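Local atomic coordinates of platelet aggregation factor Sm-hPAF (PDB entry 4GWI), a protein that binds fucose-containing Lewis glycans through this lectin domain and, as a whole toxin, probably forms pores in cholesterol-containing host membranes. Residues Glu65-Lys71 and Glu140-Ser146. The protein carries 2 engineered substitutions. Coordinates in Å, arbitrary orientation, origin at the centre of the assembly. Residue numbers count along the deposited sequence, not the author numbering.
Sequences ENVGKVK and EVEVFRS. With CA (calcium ion), chain F.
Arg145 and Glu65 form a two-pronged salt bridge: NE of Arg145 lies 2.8 Å from OE2 of Glu65, and NH1 of Arg145 lies 3.1 Å from OE1 of Glu65. Arg145 is extended (mtt); its NH2 turns to Glu8 and Glu10. Next to this pair, Ser146 holds Asn66 twice. Ser146 N donates to Asn66 O (2.9 Å) and Ser146 OG to Asn66 OD1 (2.7 Å).

The backbones are extended and antiparallel, with segment axes 4.6 Å apart at closest approach and 130° between their directions. Lys69 pairs with Phe144 and Lys71 with Glu142 as hydrogen-bonded pairs. Phe144 N to Lys69 O is 2.8 Å, Lys71 N to Glu142 O is 2.8 Å, and Glu142 N to Lys71 O is 2.9 Å. Val70 opposite Val143 and Val67 opposite Arg145 are non-hydrogen-bonded pairs. Between them the register slips by one at Gly68 (phi/psi -114/-23), a classic beta bulge: Gly68 N (3.0 Å) and Lys69 N (3.2 Å) both donate to Phe144 O.

Val67, Val70, Val141 and Val143, all chi1 t, are buried. Val70 CG1 meets Val141 CG1 at 3.9 Å, and Val67 CG1 meets Val143 CG1 at 4.0 Å. Lys69, Lys71, Glu142 and Phe144 occupy the other face. Lys71 CB lies at the Phe144 ring edge, 4.3 Å from CE2.

At the far end, Glu140 OE1 binds calcium at 2.4 Å, alongside backbone O of Arg31, Asn36 and Ala139, Asp34 OD1 and Ser45 OG. Glu140 OE2 accepts from Gly35 N. The bulged antiparallel pair thus links one sheet of the F-type lectin beta-sandwich to its calcium site.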
loop_
_atom_site.group_PDB
_atom_site.type_symbol
_atom_site.label_atom_id
_atom_site.label_comp_id
_atom_site.label_asym_id
_atom_site.label_seq_id
_atom_site.Cartn_x
_atom_site.Cartn_y
_atom_site.Cartn_z
ATOM N N GLU A 65 13.531 -3.516 8.232
ATOM C CA GLU A 65 13.524 -4.870 7.761
ATOM C C GLU A 65 14.114 -4.901 6.347
ATOM O O GLU A 65 14.000 -3.924 5.591
ATOM C CB GLU A 65 12.044 -5.317 7.649
ATOM C CG GLU A 65 11.343 -5.325 8.985
ATOM C CD GLU A 65 11.624 -6.570 9.782
ATOM O OE1 GLU A 65 10.936 -6.728 10.834
ATOM O OE2 GLU A 65 12.489 -7.393 9.370
ATOM N N ASN A 66 14.576 -6.078 5.917
ATOM C CA ASN A 66 15.040 -6.214 4.568
ATOM C C ASN A 66 13.894 -6.664 3.662
ATOM O O ASN A 66 13.463 -7.831 3.727
ATOM C CB ASN A 66 16.202 -7.203 4.508
ATOM C CG ASN A 66 16.965 -7.078 3.228
ATOM O OD1 ASN A 66 16.544 -7.595 2.228
ATOM N ND2 ASN A 66 18.007 -6.199 3.181
ATOM N N VAL A 67 13.374 -5.681 2.926
ATOM C CA VAL A 67 12.083 -5.874 2.188
ATOM C C VAL A 67 12.382 -6.375 0.832
ATOM O O VAL A 67 13.225 -5.799 0.039
ATOM C CB VAL A 67 11.352 -4.526 2.122
ATOM C CG1 VAL A 67 10.070 -4.665 1.225
ATOM C CG2 VAL A 67 10.957 -4.056 3.555
ATOM N N GLY A 68 11.687 -7.449 0.447
ATOM C CA GLY A 68 11.800 -7.963 -0.859
ATOM C C GLY A 68 10.557 -7.880 -1.772
ATOM O O GLY A 68 10.689 -7.935 -3.016
ATOM N N LYS A 69 9.384 -7.787 -1.103
ATOM C CA LYS A 69 8.135 -7.763 -1.919
ATOM C C LYS A 69 7.078 -6.972 -1.188
ATOM O O LYS A 69 6.935 -7.108 0.050
ATOM C CB LYS A 69 7.609 -9.205 -2.225
ATOM C CG LYS A 69 6.343 -9.236 -3.119
ATOM C CD LYS A 69 5.951 -10.745 -3.183
ATOM C CE LYS A 69 4.765 -11.077 -4.015
ATOM N NZ LYS A 69 4.667 -12.585 -3.897
ATOM N N VAL A 70 6.389 -6.162 -1.954
ATOM C CA VAL A 70 5.182 -5.453 -1.401
ATOM C C VAL A 70 4.044 -5.809 -2.373
ATOM O O VAL A 70 4.174 -5.706 -3.564
ATOM C CB VAL A 70 5.376 -3.927 -1.425
ATOM C CG1 VAL A 70 4.049 -3.184 -0.990
ATOM C CG2 VAL A 70 6.525 -3.567 -0.426
ATOM N N LYS A 71 2.900 -6.301 -1.797
ATOM C CA LYS A 71 1.776 -6.708 -2.669
ATOM C C LYS A 71 0.585 -5.782 -2.335
ATOM O O LYS A 71 0.277 -5.648 -1.166
ATOM C CB LYS A 71 1.374 -8.160 -2.336
ATOM C CG LYS A 71 0.453 -8.696 -3.390
ATOM C CD LYS A 71 0.482 -10.264 -3.305
ATOM C CE LYS A 71 -0.623 -10.738 -4.261
ATOM N NZ LYS A 71 -0.785 -12.206 -3.943
ATOM N N GLU A 140 -5.730 -4.081 0.816
ATOM C CA GLU A 140 -4.690 -4.670 1.711
ATOM C C GLU A 140 -3.330 -4.325 1.076
ATOM O O GLU A 140 -3.217 -4.214 -0.146
ATOM C CB GLU A 140 -4.851 -6.241 1.715
ATOM C CG GLU A 140 -4.084 -6.852 2.916
ATOM C CD GLU A 140 -4.759 -6.712 4.292
ATOM O OE1 GLU A 140 -5.802 -6.054 4.494
ATOM O OE2 GLU A 140 -4.144 -7.212 5.270
ATOM N N VAL A 141 -2.355 -4.136 1.994
ATOM C CA VAL A 141 -0.941 -4.087 1.526
ATOM C C VAL A 141 -0.204 -5.113 2.389
ATOM O O VAL A 141 -0.288 -5.105 3.646
ATOM C CB VAL A 141 -0.391 -2.672 1.857
ATOM C CG1 VAL A 141 1.117 -2.659 1.511
ATOM C CG2 VAL A 141 -1.088 -1.610 0.996
ATOM N N GLU A 142 0.450 -6.021 1.691
ATOM C CA GLU A 142 1.223 -7.091 2.408
ATOM C C GLU A 142 2.698 -6.879 2.093
ATOM O O GLU A 142 3.042 -6.402 0.981
ATOM C CB GLU A 142 0.817 -8.486 1.863
ATOM C CG GLU A 142 -0.658 -8.765 2.254
ATOM C CD GLU A 142 -1.121 -10.086 1.642
ATOM O OE1 GLU A 142 -0.514 -10.644 0.688
ATOM O OE2 GLU A 142 -2.204 -10.551 2.154
ATOM N N VAL A 143 3.536 -7.151 3.085
ATOM C CA VAL A 143 5.011 -6.857 2.863
ATOM C C VAL A 143 5.791 -8.103 3.314
ATOM O O VAL A 143 5.457 -8.689 4.362
ATOM C CB VAL A 143 5.417 -5.699 3.769
ATOM C CG1 VAL A 143 6.959 -5.441 3.648
ATOM C CG2 VAL A 143 4.628 -4.412 3.383
ATOM N N PHE A 144 6.797 -8.495 2.516
ATOM C CA PHE A 144 7.528 -9.751 2.803
ATOM C C PHE A 144 9.027 -9.488 2.817
ATOM O O PHE A 144 9.480 -8.709 1.953
ATOM C CB PHE A 144 7.224 -10.755 1.733
ATOM C CG PHE A 144 5.714 -11.039 1.627
ATOM C CD1 PHE A 144 5.085 -11.990 2.487
ATOM C CD2 PHE A 144 4.941 -10.294 0.720
ATOM C CE1 PHE A 144 3.673 -12.175 2.372
ATOM C CE2 PHE A 144 3.527 -10.507 0.584
ATOM C CZ PHE A 144 2.933 -11.405 1.469
ATOM N N ARG A 145 9.717 -10.117 3.780
ATOM C CA ARG A 145 11.190 -9.968 3.767
ATOM C C ARG A 145 11.849 -10.744 2.648
ATOM O O ARG A 145 11.384 -11.762 2.199
ATOM C CB ARG A 145 11.745 -10.481 5.056
ATOM C CG ARG A 145 11.266 -9.820 6.291
ATOM C CD ARG A 145 11.920 -10.514 7.534
ATOM N NE ARG A 145 11.485 -9.926 8.776
ATOM C CZ ARG A 145 10.619 -10.465 9.643
ATOM N NH1 ARG A 145 10.259 -9.772 10.759
ATOM N NH2 ARG A 145 10.033 -11.667 9.395
ATOM N N SER A 146 12.989 -10.253 2.185
ATOM C CA SER A 146 13.895 -11.048 1.310
ATOM C C SER A 146 14.308 -12.312 2.030
ATOM O O SER A 146 14.468 -12.328 3.209
ATOM C CB SER A 146 15.225 -10.255 1.143
ATOM O OG SER A 146 14.942 -9.057 0.554
HETATM CA CA CA F . -8.094 -5.257 4.350
#